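Local coordinates for hypothetical protein Rv1636 (Mycobacterium tuberculosis, PDB 1TQ8) that is of unknown function but belongs to the universal stress protein family, whose members have a Rossmann-like alpha/beta fold and in many cases bind ATP, at residues Ser15-Val20 with Lys119-Val124; Ala45-Ala50 with Lys96-Arg101. All blocks are in the same frame, centred on the assembly; numbering follows the deposited sequence.

Both contacts lie in one parallel sheet whose strands follow the order 97-103, 46-52, 19-23, 122-126, and their centres are about 11 Å apart. Contact 1 joins strands 19-23 and 122-126 where they begin; contact 2 joins strands 46-52 and 97-103. The central pair of strands connects them directly: Lys46 N lies 2.7 Å from Lys18 O and Ile48 N 2.7 Å from Val20 O, both probable hydrogen bonds. Along the chain contact 2 is nested within the loop that contact 1 closes. Contact 1 faces a second subunit, whose strand continues the sheet beyond Leu122-Val124, whereas contact 2 touches a third subunit through Ala50.

Contact 1: residues Ser15-Val20 with Lys119-Val124; sequences SAYKTV and KADLLV
Asp121 OD1 accepts a hydrogen bond from Lys18 N at 2.7 Å on its syn lone pair, and a weak, longer bond from Thr19 N also reaches this oxygen. Asp121 OD2 is a second weak acceptor for Thr19 N, so the carboxylate spans two successive amides just where strand 19-23 begins. With chi1 52°, Asp121 CG sits between its own backbone N and carbonyl carbon, and the carboxylate reaches the backbone of Lys18 and Thr19. The backbone of Asp121 adds a bond the other way: Asp121 N donates to Thr19 O at 3.0 Å, nearly straight at 168°. Thr19 O and Asp121 OD2, both acceptors, are only 2.9 Å apart, a repulsive approach if the acid is ionised.

Beside this polar clasp, Leu122 lays CB over the centre of the Tyr17 ring, 3.9 Å from the centroid in a CH-pi contact, while Leu122 CD2 reaches Tyr17 CD1 at 3.5 Å. The carboxylate is turned 55° from the ring plane. Tyr17 OH is hydrogen-bonded to Asp152 OD2 of the second subunit, and Arg36 of that subunit makes a cation-pi contact with the ring. Farther along, Val20 pairs in parallel with Leu122, and Val20 CG1 meets Val124 CG2 at 3.9 Å.

Lys119, with positive phi, is the C-prime residue of the Schellman motif that ends helix 107-117, after which Ala120 and Asp121 lead into strand 122-126. The two nearby peptide N-H groups should help to stabilise a negative charge on Asp121, against the opposing effect of Thr19 O, while the tyrosine beside it ties the strand entrance to the subunit interface.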
ATOM      1  N   SER A  15       6.909 -24.279 -13.606  1.00 69.45           N
ATOM      2  CA  SER A  15       8.342 -24.544 -13.538  1.00 65.98           C
ATOM      3  C   SER A  15       9.044 -23.496 -12.684  1.00 62.28           C
ATOM      4  O   SER A  15       8.405 -22.589 -12.153  1.00 62.40           O
ATOM      5  CB  SER A  15       8.942 -24.547 -14.946  1.00 67.18           C
ATOM      6  OG  SER A  15       8.653 -23.334 -15.624  1.00 69.97           O
ATOM      7  N   ALA A  16      10.359 -23.631 -12.548  1.00 57.28           N
ATOM      8  CA  ALA A  16      11.142 -22.686 -11.762  1.00 53.46           C
ATOM      9  C   ALA A  16      11.232 -21.348 -12.486  1.00 50.68           C
ATOM     10  O   ALA A  16      11.032 -21.267 -13.698  1.00 50.75           O
ATOM     11  CB  ALA A  16      12.540 -23.235 -11.514  1.00 50.79           C
ATOM     12  N   TYR A  17      11.530 -20.298 -11.738  1.00 46.25           N
ATOM     13  CA  TYR A  17      11.657 -18.974 -12.323  1.00 44.04           C
ATOM     14  C   TYR A  17      12.875 -18.943 -13.236  1.00 43.00           C
ATOM     15  O   TYR A  17      13.947 -19.398 -12.851  1.00 43.81           O
ATOM     16  CB  TYR A  17      11.821 -17.936 -11.217  1.00 39.99           C
ATOM     17  CG  TYR A  17      10.573 -17.719 -10.411  1.00 37.96           C
ATOM     18  CD1 TYR A  17      10.576 -17.889  -9.030  1.00 34.32           C
ATOM     19  CD2 TYR A  17       9.380 -17.322 -11.031  1.00 35.96           C
ATOM     20  CE1 TYR A  17       9.422 -17.672  -8.286  1.00 33.47           C
ATOM     21  CE2 TYR A  17       8.227 -17.100 -10.293  1.00 32.02           C
ATOM     22  CZ  TYR A  17       8.256 -17.277  -8.919  1.00 33.27           C
ATOM     23  OH  TYR A  17       7.120 -17.046  -8.175  1.00 32.97           O
ATOM     24  N   LYS A  18      12.713 -18.400 -14.435  1.00 41.54           N
ATOM     25  CA  LYS A  18      13.821 -18.322 -15.368  1.00 42.35           C
ATOM     26  C   LYS A  18      14.527 -16.970 -15.392  1.00 41.08           C
ATOM     27  O   LYS A  18      15.748 -16.919 -15.523  1.00 43.32           O
ATOM     28  CB  LYS A  18      13.348 -18.649 -16.781  1.00 46.17           C
ATOM     29  CG  LYS A  18      12.528 -19.910 -16.912  1.00 49.90           C
ATOM     30  CD  LYS A  18      12.188 -20.136 -18.378  1.00 54.78           C
ATOM     31  CE  LYS A  18      11.185 -21.273 -18.562  1.00 58.12           C
ATOM     32  NZ  LYS A  18       9.816 -20.874 -18.113  1.00 60.27           N
ATOM     33  N   THR A  19      13.772 -15.879 -15.273  1.00 38.34           N
ATOM     34  CA  THR A  19      14.359 -14.535 -15.310  1.00 36.73           C
ATOM     35  C   THR A  19      14.014 -13.704 -14.083  1.00 34.97           C
ATOM     36  O   THR A  19      12.915 -13.172 -13.972  1.00 33.49           O
ATOM     37  CB  THR A  19      13.898 -13.770 -16.565  1.00 38.99           C
ATOM     38  OG1 THR A  19      14.203 -14.541 -17.735  1.00 41.93           O
ATOM     39  CG2 THR A  19      14.602 -12.422 -16.660  1.00 39.95           C
ATOM     40  N   VAL A  20      14.980 -13.585 -13.178  1.00 32.87           N
ATOM     41  CA  VAL A  20      14.819 -12.856 -11.929  1.00 30.18           C
ATOM     42  C   VAL A  20      15.446 -11.465 -11.941  1.00 33.02           C
ATOM     43  O   VAL A  20      16.604 -11.298 -12.336  1.00 34.33           O
ATOM     44  CB  VAL A  20      15.471 -13.631 -10.769  1.00 30.43           C
ATOM     45  CG1 VAL A  20      15.096 -13.007  -9.431  1.00 27.37           C
ATOM     46  CG2 VAL A  20      15.050 -15.087 -10.825  1.00 29.80           C
ATOM     47  N   LYS A 119      11.261  -9.936 -20.154  1.00 41.31           N
ATOM     48  CA  LYS A 119      10.301 -10.998 -19.887  1.00 41.94           C
ATOM     49  C   LYS A 119      10.532 -11.650 -18.519  1.00 40.06           C
ATOM     50  O   LYS A 119      10.511 -12.874 -18.392  1.00 39.74           O
ATOM     51  CB  LYS A 119      10.377 -12.046 -21.006  1.00 44.09           C
ATOM     52  CG  LYS A 119       9.801 -11.538 -22.332  1.00 49.98           C
ATOM     53  CD  LYS A 119      10.309 -12.311 -23.542  1.00 54.01           C
ATOM     54  CE  LYS A 119      11.784 -12.025 -23.802  1.00 58.58           C
ATOM     55  NZ  LYS A 119      12.300 -12.764 -24.997  1.00 61.62           N
ATOM     56  N   ALA A 120      10.744 -10.823 -17.497  1.00 36.68           N
ATOM     57  CA  ALA A 120      10.966 -11.310 -16.133  1.00 35.22           C
ATOM     58  C   ALA A 120       9.760 -12.098 -15.617  1.00 34.83           C
ATOM     59  O   ALA A 120       8.647 -11.943 -16.122  1.00 32.81           O
ATOM     60  CB  ALA A 120      11.240 -10.122 -15.193  1.00 32.47           C
ATOM     61  N   ASP A 121       9.986 -12.951 -14.621  1.00 34.10           N
ATOM     62  CA  ASP A 121       8.893 -13.710 -14.027  1.00 35.75           C
ATOM     63  C   ASP A 121       8.892 -13.551 -12.506  1.00 33.98           C
ATOM     64  O   ASP A 121       7.975 -13.995 -11.820  1.00 35.41           O
ATOM     65  CB  ASP A 121       8.940 -15.194 -14.442  1.00 37.94           C
ATOM     66  CG  ASP A 121      10.286 -15.845 -14.192  1.00 43.03           C
ATOM     67  OD1 ASP A 121      10.569 -16.866 -14.854  1.00 45.89           O
ATOM     68  OD2 ASP A 121      11.057 -15.362 -13.337  1.00 46.07           O
ATOM     69  N   LEU A 122       9.902 -12.865 -11.990  1.00 32.10           N
ATOM     70  CA  LEU A 122      10.001 -12.625 -10.561  1.00 32.17           C
ATOM     71  C   LEU A 122      10.789 -11.355 -10.236  1.00 31.95           C
ATOM     72  O   LEU A 122      11.932 -11.202 -10.674  1.00 33.91           O
ATOM     73  CB  LEU A 122      10.676 -13.821  -9.878  1.00 32.32           C
ATOM     74  CG  LEU A 122      11.066 -13.598  -8.413  1.00 31.82           C
ATOM     75  CD1 LEU A 122       9.785 -13.388  -7.616  1.00 33.45           C
ATOM     76  CD2 LEU A 122      11.851 -14.792  -7.857  1.00 32.64           C
ATOM     77  N   LEU A 123      10.183 -10.446  -9.477  1.00 29.23           N
ATOM     78  CA  LEU A 123      10.874  -9.227  -9.070  1.00 29.25           C
ATOM     79  C   LEU A 123      11.154  -9.364  -7.581  1.00 29.95           C
ATOM     80  O   LEU A 123      10.299  -9.809  -6.817  1.00 31.17           O
ATOM     81  CB  LEU A 123      10.020  -7.987  -9.317  1.00 28.65           C
ATOM     82  CG  LEU A 123       9.521  -7.794 -10.742  1.00 29.78           C
ATOM     83  CD1 LEU A 123       8.747  -6.499 -10.787  1.00 32.56           C
ATOM     84  CD2 LEU A 123      10.681  -7.773 -11.738  1.00 27.43           C
ATOM     85  N   VAL A 124      12.351  -8.969  -7.173  1.00 28.99           N
ATOM     86  CA  VAL A 124      12.763  -9.085  -5.790  1.00 26.64           C
ATOM     87  C   VAL A 124      13.322  -7.785  -5.229  1.00 28.51           C
ATOM     88  O   VAL A 124      14.138  -7.129  -5.881  1.00 29.35           O
ATOM     89  CB  VAL A 124      13.892 -10.128  -5.659  1.00 26.52           C
ATOM     90  CG1 VAL A 124      14.271 -10.300  -4.206  1.00 25.67           C
ATOM     91  CG2 VAL A 124      13.477 -11.442  -6.293  1.00 25.61           C
TER

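Contact 2: residues Ala45-Ala50 with Lys96-Arg101; sequences AKLIIA and KNVEER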
ATOM      1  N   ALA A  45      18.975 -20.043 -14.190  1.00 51.40           N
ATOM      2  CA  ALA A  45      18.166 -18.862 -14.440  1.00 48.56           C
ATOM      3  C   ALA A  45      19.014 -17.614 -14.578  1.00 45.41           C
ATOM      4  O   ALA A  45      20.135 -17.543 -14.071  1.00 42.72           O
ATOM      5  CB  ALA A  45      17.145 -18.676 -13.323  1.00 48.92           C
ATOM      6  N   LYS A  46      18.463 -16.632 -15.279  1.00 43.98           N
ATOM      7  CA  LYS A  46      19.131 -15.357 -15.485  1.00 43.89           C
ATOM      8  C   LYS A  46      18.775 -14.411 -14.335  1.00 41.39           C
ATOM      9  O   LYS A  46      17.613 -14.307 -13.940  1.00 41.97           O
ATOM     10  CB  LYS A  46      18.698 -14.753 -16.828  1.00 46.81           C
ATOM     11  CG  LYS A  46      19.200 -13.334 -17.068  1.00 52.98           C
ATOM     12  CD  LYS A  46      19.234 -12.963 -18.554  1.00 55.87           C
ATOM     13  CE  LYS A  46      17.882 -13.128 -19.234  1.00 57.38           C
ATOM     14  NZ  LYS A  46      17.947 -12.754 -20.680  1.00 58.30           N
ATOM     15  N   LEU A  47      19.790 -13.747 -13.792  1.00 38.72           N
ATOM     16  CA  LEU A  47      19.621 -12.798 -12.694  1.00 35.96           C
ATOM     17  C   LEU A  47      20.019 -11.396 -13.135  1.00 35.94           C
ATOM     18  O   LEU A  47      21.173 -11.158 -13.481  1.00 36.85           O
ATOM     19  CB  LEU A  47      20.494 -13.186 -11.498  1.00 33.79           C
ATOM     20  CG  LEU A  47      20.406 -12.214 -10.317  1.00 33.63           C
ATOM     21  CD1 LEU A  47      18.973 -12.172  -9.802  1.00 29.84           C
ATOM     22  CD2 LEU A  47      21.348 -12.640  -9.202  1.00 33.54           C
ATOM     23  N   ILE A  48      19.072 -10.464 -13.125  1.00 35.51           N
ATOM     24  CA  ILE A  48      19.376  -9.092 -13.508  1.00 33.53           C
ATOM     25  C   ILE A  48      19.365  -8.252 -12.251  1.00 31.10           C
ATOM     26  O   ILE A  48      18.367  -8.226 -11.534  1.00 31.90           O
ATOM     27  CB  ILE A  48      18.333  -8.537 -14.481  1.00 35.10           C
ATOM     28  CG1 ILE A  48      18.304  -9.390 -15.741  1.00 36.33           C
ATOM     29  CG2 ILE A  48      18.666  -7.102 -14.836  1.00 35.35           C
ATOM     30  CD1 ILE A  48      17.239  -8.981 -16.732  1.00 39.55           C
ATOM     31  N   ILE A  49      20.479  -7.583 -11.972  1.00 28.29           N
ATOM     32  CA  ILE A  49      20.577  -6.742 -10.787  1.00 26.43           C
ATOM     33  C   ILE A  49      20.401  -5.288 -11.164  1.00 27.79           C
ATOM     34  O   ILE A  49      21.167  -4.752 -11.967  1.00 28.90           O
ATOM     35  CB  ILE A  49      21.928  -6.857 -10.098  1.00 26.41           C
ATOM     36  CG1 ILE A  49      22.220  -8.313  -9.744  1.00 24.35           C
ATOM     37  CG2 ILE A  49      21.923  -5.997  -8.829  1.00 24.94           C
ATOM     38  CD1 ILE A  49      23.515  -8.485  -8.954  1.00 23.93           C
ATOM     39  N   ALA A  50      19.406  -4.643 -10.564  1.00 24.96           N
ATOM     40  CA  ALA A  50      19.120  -3.247 -10.872  1.00 28.46           C
ATOM     41  C   ALA A  50      19.312  -2.303  -9.699  1.00 29.28           C
ATOM     42  O   ALA A  50      19.170  -2.695  -8.537  1.00 30.36           O
ATOM     43  CB  ALA A  50      17.678  -3.112 -11.399  1.00 27.20           C
ATOM     44  N   LYS A  96      24.982 -18.137 -11.380  1.00 54.18           N
ATOM     45  CA  LYS A  96      25.969 -18.227 -12.459  1.00 56.08           C
ATOM     46  C   LYS A  96      25.833 -17.144 -13.525  1.00 56.76           C
ATOM     47  O   LYS A  96      26.824 -16.551 -13.950  1.00 57.98           O
ATOM     48  CB  LYS A  96      25.878 -19.588 -13.163  1.00 57.98           C
ATOM     49  CG  LYS A  96      26.233 -20.806 -12.323  1.00 60.49           C
ATOM     50  CD  LYS A  96      27.738 -20.989 -12.178  1.00 63.95           C
ATOM     51  CE  LYS A  96      28.074 -22.383 -11.635  1.00 65.38           C
ATOM     52  NZ  LYS A  96      27.528 -23.487 -12.502  1.00 65.06           N
ATOM     53  N   ASN A  97      24.601 -16.901 -13.964  1.00 55.70           N
ATOM     54  CA  ASN A  97      24.328 -15.921 -15.010  1.00 54.80           C
ATOM     55  C   ASN A  97      23.774 -14.619 -14.436  1.00 53.74           C
ATOM     56  O   ASN A  97      22.568 -14.479 -14.228  1.00 53.43           O
ATOM     57  CB  ASN A  97      23.334 -16.526 -15.995  1.00 56.20           C
ATOM     58  CG  ASN A  97      23.427 -18.042 -16.040  1.00 58.57           C
ATOM     59  OD1 ASN A  97      24.509 -18.598 -16.221  1.00 59.98           O
ATOM     60  ND2 ASN A  97      22.296 -18.718 -15.865  1.00 59.25           N
ATOM     61  N   VAL A  98      24.663 -13.657 -14.216  1.00 50.75           N
ATOM     62  CA  VAL A  98      24.281 -12.386 -13.631  1.00 47.38           C
ATOM     63  C   VAL A  98      24.697 -11.176 -14.449  1.00 45.97           C
ATOM     64  O   VAL A  98      25.810 -11.118 -14.961  1.00 45.15           O
ATOM     65  CB  VAL A  98      24.903 -12.252 -12.225  1.00 46.74           C
ATOM     66  CG1 VAL A  98      24.456 -10.958 -11.568  1.00 45.58           C
ATOM     67  CG2 VAL A  98      24.510 -13.455 -11.369  1.00 47.03           C
ATOM     68  N   GLU A  99      23.792 -10.214 -14.584  1.00 44.93           N
ATOM     69  CA  GLU A  99      24.109  -8.983 -15.294  1.00 44.85           C
ATOM     70  C   GLU A  99      23.566  -7.811 -14.486  1.00 42.82           C
ATOM     71  O   GLU A  99      22.610  -7.953 -13.721  1.00 41.26           O
ATOM     72  CB  GLU A  99      23.545  -8.999 -16.721  1.00 46.86           C
ATOM     73  CG  GLU A  99      22.046  -9.128 -16.838  1.00 52.12           C
ATOM     74  CD  GLU A  99      21.598  -9.431 -18.271  1.00 55.31           C
ATOM     75  OE1 GLU A  99      21.494 -10.628 -18.632  1.00 57.46           O
ATOM     76  OE2 GLU A  99      21.359  -8.471 -19.041  1.00 53.88           O
ATOM     77  N   GLU A 100      24.208  -6.664 -14.637  1.00 42.12           N
ATOM     78  CA  GLU A 100      23.824  -5.466 -13.910  1.00 40.16           C
ATOM     79  C   GLU A 100      23.049  -4.540 -14.821  1.00 38.64           C
ATOM     80  O   GLU A 100      23.130  -4.648 -16.044  1.00 39.16           O
ATOM     81  CB  GLU A 100      25.063  -4.749 -13.409  1.00 40.61           C
ATOM     82  CG  GLU A 100      25.824  -4.089 -14.524  1.00 43.32           C
ATOM     83  CD  GLU A 100      27.123  -3.528 -14.056  1.00 45.20           C
ATOM     84  OE1 GLU A 100      27.617  -2.588 -14.711  1.00 50.68           O
ATOM     85  OE2 GLU A 100      27.655  -4.033 -13.042  1.00 46.03           O
ATOM     86  N   ARG A 101      22.331  -3.600 -14.218  1.00 37.52           N
ATOM     87  CA  ARG A 101      21.509  -2.674 -14.978  1.00 34.89           C
ATOM     88  C   ARG A 101      21.171  -1.441 -14.148  1.00 34.02           C
ATOM     89  O   ARG A 101      20.688  -1.562 -13.024  1.00 35.16           O
ATOM     90  CB  ARG A 101      20.206  -3.381 -15.327  1.00 38.25           C
ATOM     91  CG  ARG A 101      19.477  -2.893 -16.535  1.00 39.06           C
ATOM     92  CD  ARG A 101      19.689  -3.893 -17.639  1.00 39.65           C
ATOM     93  NE  ARG A 101      18.579  -3.919 -18.572  1.00 43.57           N
ATOM     94  CZ  ARG A 101      18.434  -4.843 -19.512  1.00 46.55           C
ATOM     95  NH1 ARG A 101      19.337  -5.810 -19.628  1.00 44.99           N
ATOM     96  NH2 ARG A 101      17.390  -4.803 -20.336  1.00 48.01           N
TER
HETATM   97  O   HOH W   1      22.053 -17.422 -12.299  1.00 54.64           O
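Leu47 and Val98 stand side by side on one face of the parallel sheet of this Rossmann-like alpha/beta fold, where strands 46-50 and 97-101 run in register with segment axes 4.6 Å apart at their closest. Leu47 CG is anti to its backbone N (chi1 178°), and Leu47 CD2 meets Val98 CG2 at 3.9 Å. Val98 CG1, anti to the backbone N, touches Ile49 CD1 at 3.7 Å, the extended tip of a side chain that crosses it obliquely. Helix 79-91 packs on this face through Ala86 and Ala90, and helix 28-41 also meets Leu47.

The face bearing Ile48, Glu99 and Arg101 is more polar. Glu99 CG lies between its backbone N and carbonyl carbon (chi1 61°), and the chain then extends alongside Ile48, CG against CG1. Glu99 OE1 lies 3.3 Å from Lys46 CD, so it meets the aliphatic part of the lysine; Lys46 NZ instead forms a salt bridge with Glu118. Glu99 OE2 has a long salt bridge to Arg101 NH1, which also forms a salt bridge with Glu118. Arg101 CB rests near Ile48 CG2, with the chain bending at chi2 beyond it.

Backbone bonds alternate along the pair: Leu47 N to Asn97 O, Glu99 N to Leu47 O, and Ile49 N to Glu99 O at 2.8 Å; the last, Arg101 N to Ile49 O, is weak and bent. At the opening of the pair, a water accepts from Asn97 N and donates to Ala45 O at 2.6 Å. Ala45 O also accepts from Asn97 ND2 at 3.0 Å, the amide nitrogen lying well above the carbonyl plane, with an N-H...O angle of 140°.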